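PDB 3ZT9: stage II sporulation protein E (SpoIIE) from Moorella thermoacetica, which probably acts as a manganese-dependent, PP2C-type protein phosphatase in signalling linked to the bacterial stressosome. Local coordinates for residues I54-S59 against Q70-E75; A99-I104 against H130-A135. All coordinates share one frame; numbering follows the deposited sequence.

Contact 1: residues I54-S59 against Q70-E75; sequences IASMES and QLCHRE
Ser56 points its CB toward helix 70-75 and holds OG anti to its backbone N (chi1 -177°), though the exact place of that hydroxyl is doubtful; from the other side Cys72 swings SG beside its own backbone N and toward Met57. The two segments belong to an antiparallel helix hairpin on the beta sandwich of the PP2C-type fold: helix 43-60 turns through a short connection into helix 65-76, and their axes here come within 8.9 Å at 140°. Ser56 and Cys72 mark the nearest backbone approach, CA to CA 5.6 Å, and a small residue on each helix permits it. Met57 starts away from the partner helix, but chi1 of -72° sets CG beside its backbone N, 3.5 Å from Cys72 SG; the chain runs extended from there, with CE 4.0 Å from the same SG. Cys72 is modelled in two conformers, and these distances apply to one of them. Met57 also reaches Ala35 of strand 31-39 and Ile68 and Phe69 of helix 65-76, which places this part of the interface over the sheet. On the outer side Glu75 brings CG to 3.9 Å from Ser56 OG, a distance as doubtful as that hydroxyl, which is modelled too close to Leu71 CD1. No hydrogen bond joins the two segments. Instead the carbonyl of Ser56 receives side-chain hydroxyls from its own helix, Ser60 OG and Ser59 OG, the latter at 2.7 Å from Ser56 O and tilted 28° out of the carbonyl plane.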
loop_
_atom_site.group_PDB
_atom_site.type_symbol
_atom_site.label_atom_id
_atom_site.label_comp_id
_atom_site.label_asym_id
_atom_site.label_seq_id
_atom_site.Cartn_x
_atom_site.Cartn_y
_atom_site.Cartn_z
ATOM N N ILE A 54 9.913 1.926 1.216
ATOM C CA ILE A 54 9.533 2.205 -0.170
ATOM C C ILE A 54 10.742 2.164 -1.123
ATOM O O ILE A 54 10.687 1.549 -2.206
ATOM C CB ILE A 54 8.814 3.620 -0.257
ATOM C CG1 ILE A 54 7.448 3.581 0.418
ATOM C CG2 ILE A 54 8.705 4.144 -1.671
ATOM C CD1 ILE A 54 6.623 2.502 -0.003
ATOM N N ALA A 55 11.850 2.789 -0.717
ATOM C CA ALA A 55 13.050 2.862 -1.556
ATOM C C ALA A 55 13.644 1.478 -1.768
ATOM O O ALA A 55 14.087 1.139 -2.863
ATOM C CB ALA A 55 14.095 3.778 -0.898
ATOM N N SER A 56 13.638 0.677 -0.700
ATOM C CA SER A 56 14.089 -0.704 -0.758
ATOM C C SER A 56 13.250 -1.551 -1.728
ATOM O O SER A 56 13.782 -2.338 -2.516
ATOM C CB SER A 56 14.051 -1.340 0.618
ATOM O OG SER A 56 14.571 -2.654 0.484
ATOM N N MET A 57 11.936 -1.410 -1.653
ATOM C CA MET A 57 11.045 -2.101 -2.587
ATOM C C MET A 57 11.346 -1.735 -4.018
ATOM O O MET A 57 11.466 -2.613 -4.889
ATOM C CB MET A 57 9.598 -1.754 -2.275
ATOM C CG MET A 57 9.140 -2.400 -1.020
ATOM S SD MET A 57 7.385 -2.050 -0.781
ATOM C CE MET A 57 7.044 -3.155 0.546
ATOM N N GLU A 58 11.476 -0.444 -4.277
ATOM C CA GLU A 58 11.704 -0.006 -5.640
ATOM C C GLU A 58 12.988 -0.627 -6.142
ATOM O O GLU A 58 13.089 -1.073 -7.291
ATOM C CB GLU A 58 11.799 1.512 -5.723
ATOM C CG GLU A 58 12.287 1.950 -7.094
ATOM C CD GLU A 58 12.041 3.418 -7.384
ATOM O OE1 GLU A 58 11.574 4.142 -6.481
ATOM O OE2 GLU A 58 12.317 3.834 -8.530
ATOM N N SER A 59 13.985 -0.694 -5.284
ATOM C CA SER A 59 15.272 -1.223 -5.728
ATOM C C SER A 59 15.185 -2.745 -5.991
ATOM O O SER A 59 16.005 -3.296 -6.707
ATOM C CB SER A 59 16.354 -0.902 -4.699
ATOM O OG SER A 59 16.236 -1.760 -3.584
ATOM N N GLN A 70 11.993 -9.422 2.404
ATOM C CA GLN A 70 13.172 -9.836 3.174
ATOM C C GLN A 70 14.253 -8.750 3.124
ATOM O O GLN A 70 14.831 -8.420 4.137
ATOM C CB GLN A 70 13.715 -11.204 2.699
ATOM C CG GLN A 70 12.845 -12.387 3.139
ATOM C CD GLN A 70 13.334 -13.721 2.603
ATOM O OE1 GLN A 70 14.290 -13.785 1.825
ATOM N NE2 GLN A 70 12.683 -14.797 3.024
ATOM N N LEU A 71 14.499 -8.151 1.961
ATOM C CA LEU A 71 15.437 -7.034 1.906
ATOM C C LEU A 71 14.909 -5.807 2.681
ATOM O O LEU A 71 15.687 -5.120 3.337
ATOM C CB LEU A 71 15.809 -6.645 0.470
ATOM C CG LEU A 71 16.794 -5.452 0.369
ATOM C CD1 LEU A 71 16.231 -4.225 1.025
ATOM C CD2 LEU A 71 18.161 -5.702 0.989
ATOM N N CYS A 72 13.610 -5.506 2.582
ATOM C CA CYS A 72 13.015 -4.405 3.350
ATOM C C CYS A 72 13.328 -4.545 4.820
ATOM O O CYS A 72 13.752 -3.587 5.478
ATOM C CB CYS A 72 11.482 -4.396 3.234
ATOM S SG CYS A 72 10.844 -3.554 1.831
ATOM N N HIS A 73 13.071 -5.733 5.352
ATOM C CA HIS A 73 13.385 -6.048 6.740
ATOM C C HIS A 73 14.863 -5.795 7.050
ATOM O O HIS A 73 15.186 -5.198 8.074
ATOM C CB HIS A 73 13.023 -7.521 7.002
ATOM C CG HIS A 73 13.417 -8.014 8.355
ATOM N ND1 HIS A 73 12.727 -7.676 9.498
ATOM C CD2 HIS A 73 14.444 -8.802 8.751
ATOM C CE1 HIS A 73 13.305 -8.245 10.545
ATOM N NE2 HIS A 73 14.349 -8.933 10.116
ATOM N N ARG A 74 15.765 -6.239 6.183
ATOM C CA ARG A 74 17.202 -6.025 6.426
ATOM C C ARG A 74 17.553 -4.525 6.449
ATOM O O ARG A 74 18.330 -4.071 7.285
ATOM C CB ARG A 74 18.044 -6.751 5.369
ATOM C CG ARG A 74 19.539 -6.502 5.481
ATOM C CD ARG A 74 20.323 -7.257 4.399
ATOM N NE ARG A 74 20.405 -6.526 3.134
ATOM C CZ ARG A 74 20.865 -7.047 1.998
ATOM N NH1 ARG A 74 21.276 -8.308 1.957
ATOM N NH2 ARG A 74 20.905 -6.307 0.897
ATOM N N GLU A 75 16.999 -3.744 5.529
ATOM C CA GLU A 75 17.345 -2.320 5.476
ATOM C C GLU A 75 16.731 -1.541 6.649
ATOM O O GLU A 75 17.191 -0.446 6.975
ATOM C CB GLU A 75 16.878 -1.699 4.157
ATOM C CG GLU A 75 17.546 -2.251 2.940
ATOM C CD GLU A 75 18.969 -1.788 2.800
ATOM O OE1 GLU A 75 19.443 -1.050 3.683
ATOM O OE2 GLU A 75 19.613 -2.161 1.802
#

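Contact 2: residues A99-I104 against H130-A135; sequences AIVGNI and HQLLIA
Ala99 and Leu132 carry the apolar part of this contact, in which strand 95-101 meets the run leading into the edge strand 135-138. The fold is the PP2C-type beta sandwich, and here one of its antiparallel sheets opens at the end of a strand pair. Leu132 sets CG anti to its backbone N (chi1 -166°), which brings CG to 3.8 Å from Ala99 CB. Its methyls CD1 and CD2 also come near that CB. CD1 does a second job, reaching Val101 CG2 at 3.6 Å, where the two side chains cross at about a right angle. A single leucine methyl thus touches residues two apart on strand 95-101, both on the same face. Ile134 adds a looser touch, CG1 to Ala99 CB at 4.3 Å, though its CB points away.

The polar part is carried by water. No direct hydrogen bond spans the two segments, although Ala135 still pairs through its backbone with Ala98. Further along, Ile100 N and Leu133 O are 4.9 Å apart, and a water sits between them. It accepts from Ile100 N at 3.0 Å and can donate to Leu133 O at 2.7 Å, but more acceptors lie in reach than it has protons. The water therefore links the two backbones where they part.

On its far side strand 95-101 pairs with strand 82-90, through Ala99 with Leu86 and Val101 with Ala84. Helix 65-76 covers the apolar patch, Phe69 meeting Val101 and Leu132 while Leu65 meets Ala99 and Ile134.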
loop_
_atom_site.group_PDB
_atom_site.type_symbol
_atom_site.label_atom_id
_atom_site.label_comp_id
_atom_site.label_asym_id
_atom_site.label_seq_id
_atom_site.Cartn_x
_atom_site.Cartn_y
_atom_site.Cartn_z
ATOM N N ALA A 99 1.130 -8.890 -0.896
ATOM C CA ALA A 99 1.422 -9.372 0.479
ATOM C C ALA A 99 1.493 -8.188 1.429
ATOM O O ALA A 99 1.695 -7.050 0.982
ATOM C CB ALA A 99 2.735 -10.139 0.491
ATOM N N ILE A 100 1.331 -8.462 2.721
ATOM C CA ILE A 100 1.303 -7.396 3.718
ATOM C C ILE A 100 2.017 -7.889 4.948
ATOM O O ILE A 100 1.706 -8.977 5.422
ATOM C CB ILE A 100 -0.158 -7.048 4.173
ATOM C CG1 ILE A 100 -1.037 -6.732 2.954
ATOM C CG2 ILE A 100 -0.143 -5.840 5.145
ATOM C CD1 ILE A 100 -2.510 -6.762 3.294
ATOM N N VAL A 101 2.963 -7.104 5.457
ATOM C CA VAL A 101 3.530 -7.389 6.775
ATOM C C VAL A 101 3.028 -6.272 7.682
ATOM O O VAL A 101 3.307 -5.095 7.457
ATOM C CB VAL A 101 5.081 -7.476 6.764
ATOM C CG1 VAL A 101 5.607 -7.662 8.181
ATOM C CG2 VAL A 101 5.518 -8.642 5.900
ATOM N N GLY A 102 2.259 -6.642 8.701
ATOM C CA GLY A 102 1.725 -5.653 9.608
ATOM C C GLY A 102 0.293 -5.309 9.233
ATOM O O GLY A 102 -0.428 -6.168 8.751
ATOM N N ASN A 103 -0.140 -4.082 9.483
ATOM C CA ASN A 103 -1.577 -3.797 9.373
ATOM C C ASN A 103 -1.945 -2.771 8.299
ATOM O O ASN A 103 -2.869 -2.019 8.454
ATOM C CB ASN A 103 -2.151 -3.359 10.704
ATOM C CG ASN A 103 -1.651 -1.997 11.121
ATOM O OD1 ASN A 103 -0.643 -1.515 10.596
ATOM N ND2 ASN A 103 -2.351 -1.367 12.064
ATOM N N ILE A 104 -1.236 -2.765 7.194
ATOM C CA ILE A 104 -1.706 -1.995 6.065
ATOM C C ILE A 104 -2.952 -2.746 5.481
ATOM O O ILE A 104 -3.028 -3.976 5.540
ATOM C CB ILE A 104 -0.611 -1.906 4.983
ATOM C CG1 ILE A 104 0.661 -1.245 5.541
ATOM C CG2 ILE A 104 -1.145 -1.167 3.748
ATOM C CD1 ILE A 104 0.524 0.229 5.966
ATOM N N HIS A 130 7.181 -15.903 10.262
ATOM C CA HIS A 130 7.648 -17.236 9.905
ATOM C C HIS A 130 7.779 -17.333 8.390
ATOM O O HIS A 130 8.766 -17.849 7.870
ATOM C CB HIS A 130 6.675 -18.293 10.436
ATOM C CG HIS A 130 7.145 -19.701 10.244
ATOM N ND1 HIS A 130 8.273 -20.197 10.861
ATOM C CD2 HIS A 130 6.637 -20.721 9.511
ATOM C CE1 HIS A 130 8.443 -21.460 10.514
ATOM N NE2 HIS A 130 7.465 -21.803 9.694
ATOM N N GLN A 131 6.778 -16.820 7.684
ATOM C CA GLN A 131 6.832 -16.755 6.233
ATOM C C GLN A 131 5.706 -15.894 5.647
ATOM O O GLN A 131 4.580 -15.830 6.173
ATOM C CB GLN A 131 6.803 -18.156 5.623
ATOM C CG GLN A 131 5.483 -18.894 5.761
ATOM C CD GLN A 131 5.347 -20.016 4.743
ATOM O OE1 GLN A 131 6.314 -20.733 4.454
ATOM N NE2 GLN A 131 4.144 -20.158 4.175
ATOM N N LEU A 132 6.040 -15.237 4.547
ATOM C CA LEU A 132 5.162 -14.284 3.903
ATOM C C LEU A 132 4.017 -15.011 3.222
ATOM O O LEU A 132 4.246 -15.974 2.500
ATOM C CB LEU A 132 5.985 -13.525 2.854
ATOM C CG LEU A 132 5.428 -12.249 2.250
ATOM C CD1 LEU A 132 5.196 -11.131 3.281
ATOM C CD2 LEU A 132 6.389 -11.796 1.159
ATOM N N LEU A 133 2.788 -14.552 3.428
ATOM C CA LEU A 133 1.647 -15.172 2.746
ATOM C C LEU A 133 1.266 -14.337 1.531
ATOM O O LEU A 133 0.707 -13.252 1.649
ATOM C CB LEU A 133 0.454 -15.316 3.681
ATOM C CG LEU A 133 0.500 -16.566 4.565
ATOM C CD1 LEU A 133 -0.664 -16.551 5.529
ATOM C CD2 LEU A 133 0.478 -17.837 3.732
ATOM N N ILE A 134 1.592 -14.829 0.348
ATOM C CA ILE A 134 1.285 -14.054 -0.855
ATOM C C ILE A 134 -0.063 -14.457 -1.396
ATOM O O ILE A 134 -0.281 -15.628 -1.758
ATOM C CB ILE A 134 2.345 -14.327 -1.947
ATOM C CG1 ILE A 134 3.700 -13.820 -1.458
ATOM C CG2 ILE A 134 1.955 -13.638 -3.247
ATOM C CD1 ILE A 134 4.913 -14.298 -2.306
ATOM N N ALA A 135 -0.968 -13.490 -1.447
ATOM C CA ALA A 135 -2.264 -13.707 -2.070
ATOM C C ALA A 135 -2.097 -13.577 -3.564
ATOM O O ALA A 135 -1.320 -12.767 -4.027
ATOM C CB ALA A 135 -3.249 -12.659 -1.567
HETATM O O HOH W 1 0.452 -11.216 3.335
#

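Contact 1 and contact 2 have centres 14 Å apart and nearest atoms about 6 Å apart, without touching. Helix 65-76 connects them: its Phe69 touches side chains of both contacts, and so bridges the helix hairpin and the opening strand pair. Each contact is also connected along the chain to manganese-site residues. Helix 43-60 follows closely on Asp38, Gly39 and Gly41, which lie at and just after the end of strand 31-39, while beyond Val101 the side chain of Asn103 donates from ND2 to Asp150 OD2, a residue of a manganese site. With the Val101 side chain about 14 Å from a manganese ion, contact 2 is not part of the metal site, but is connected to it through Asn103 and Asp150.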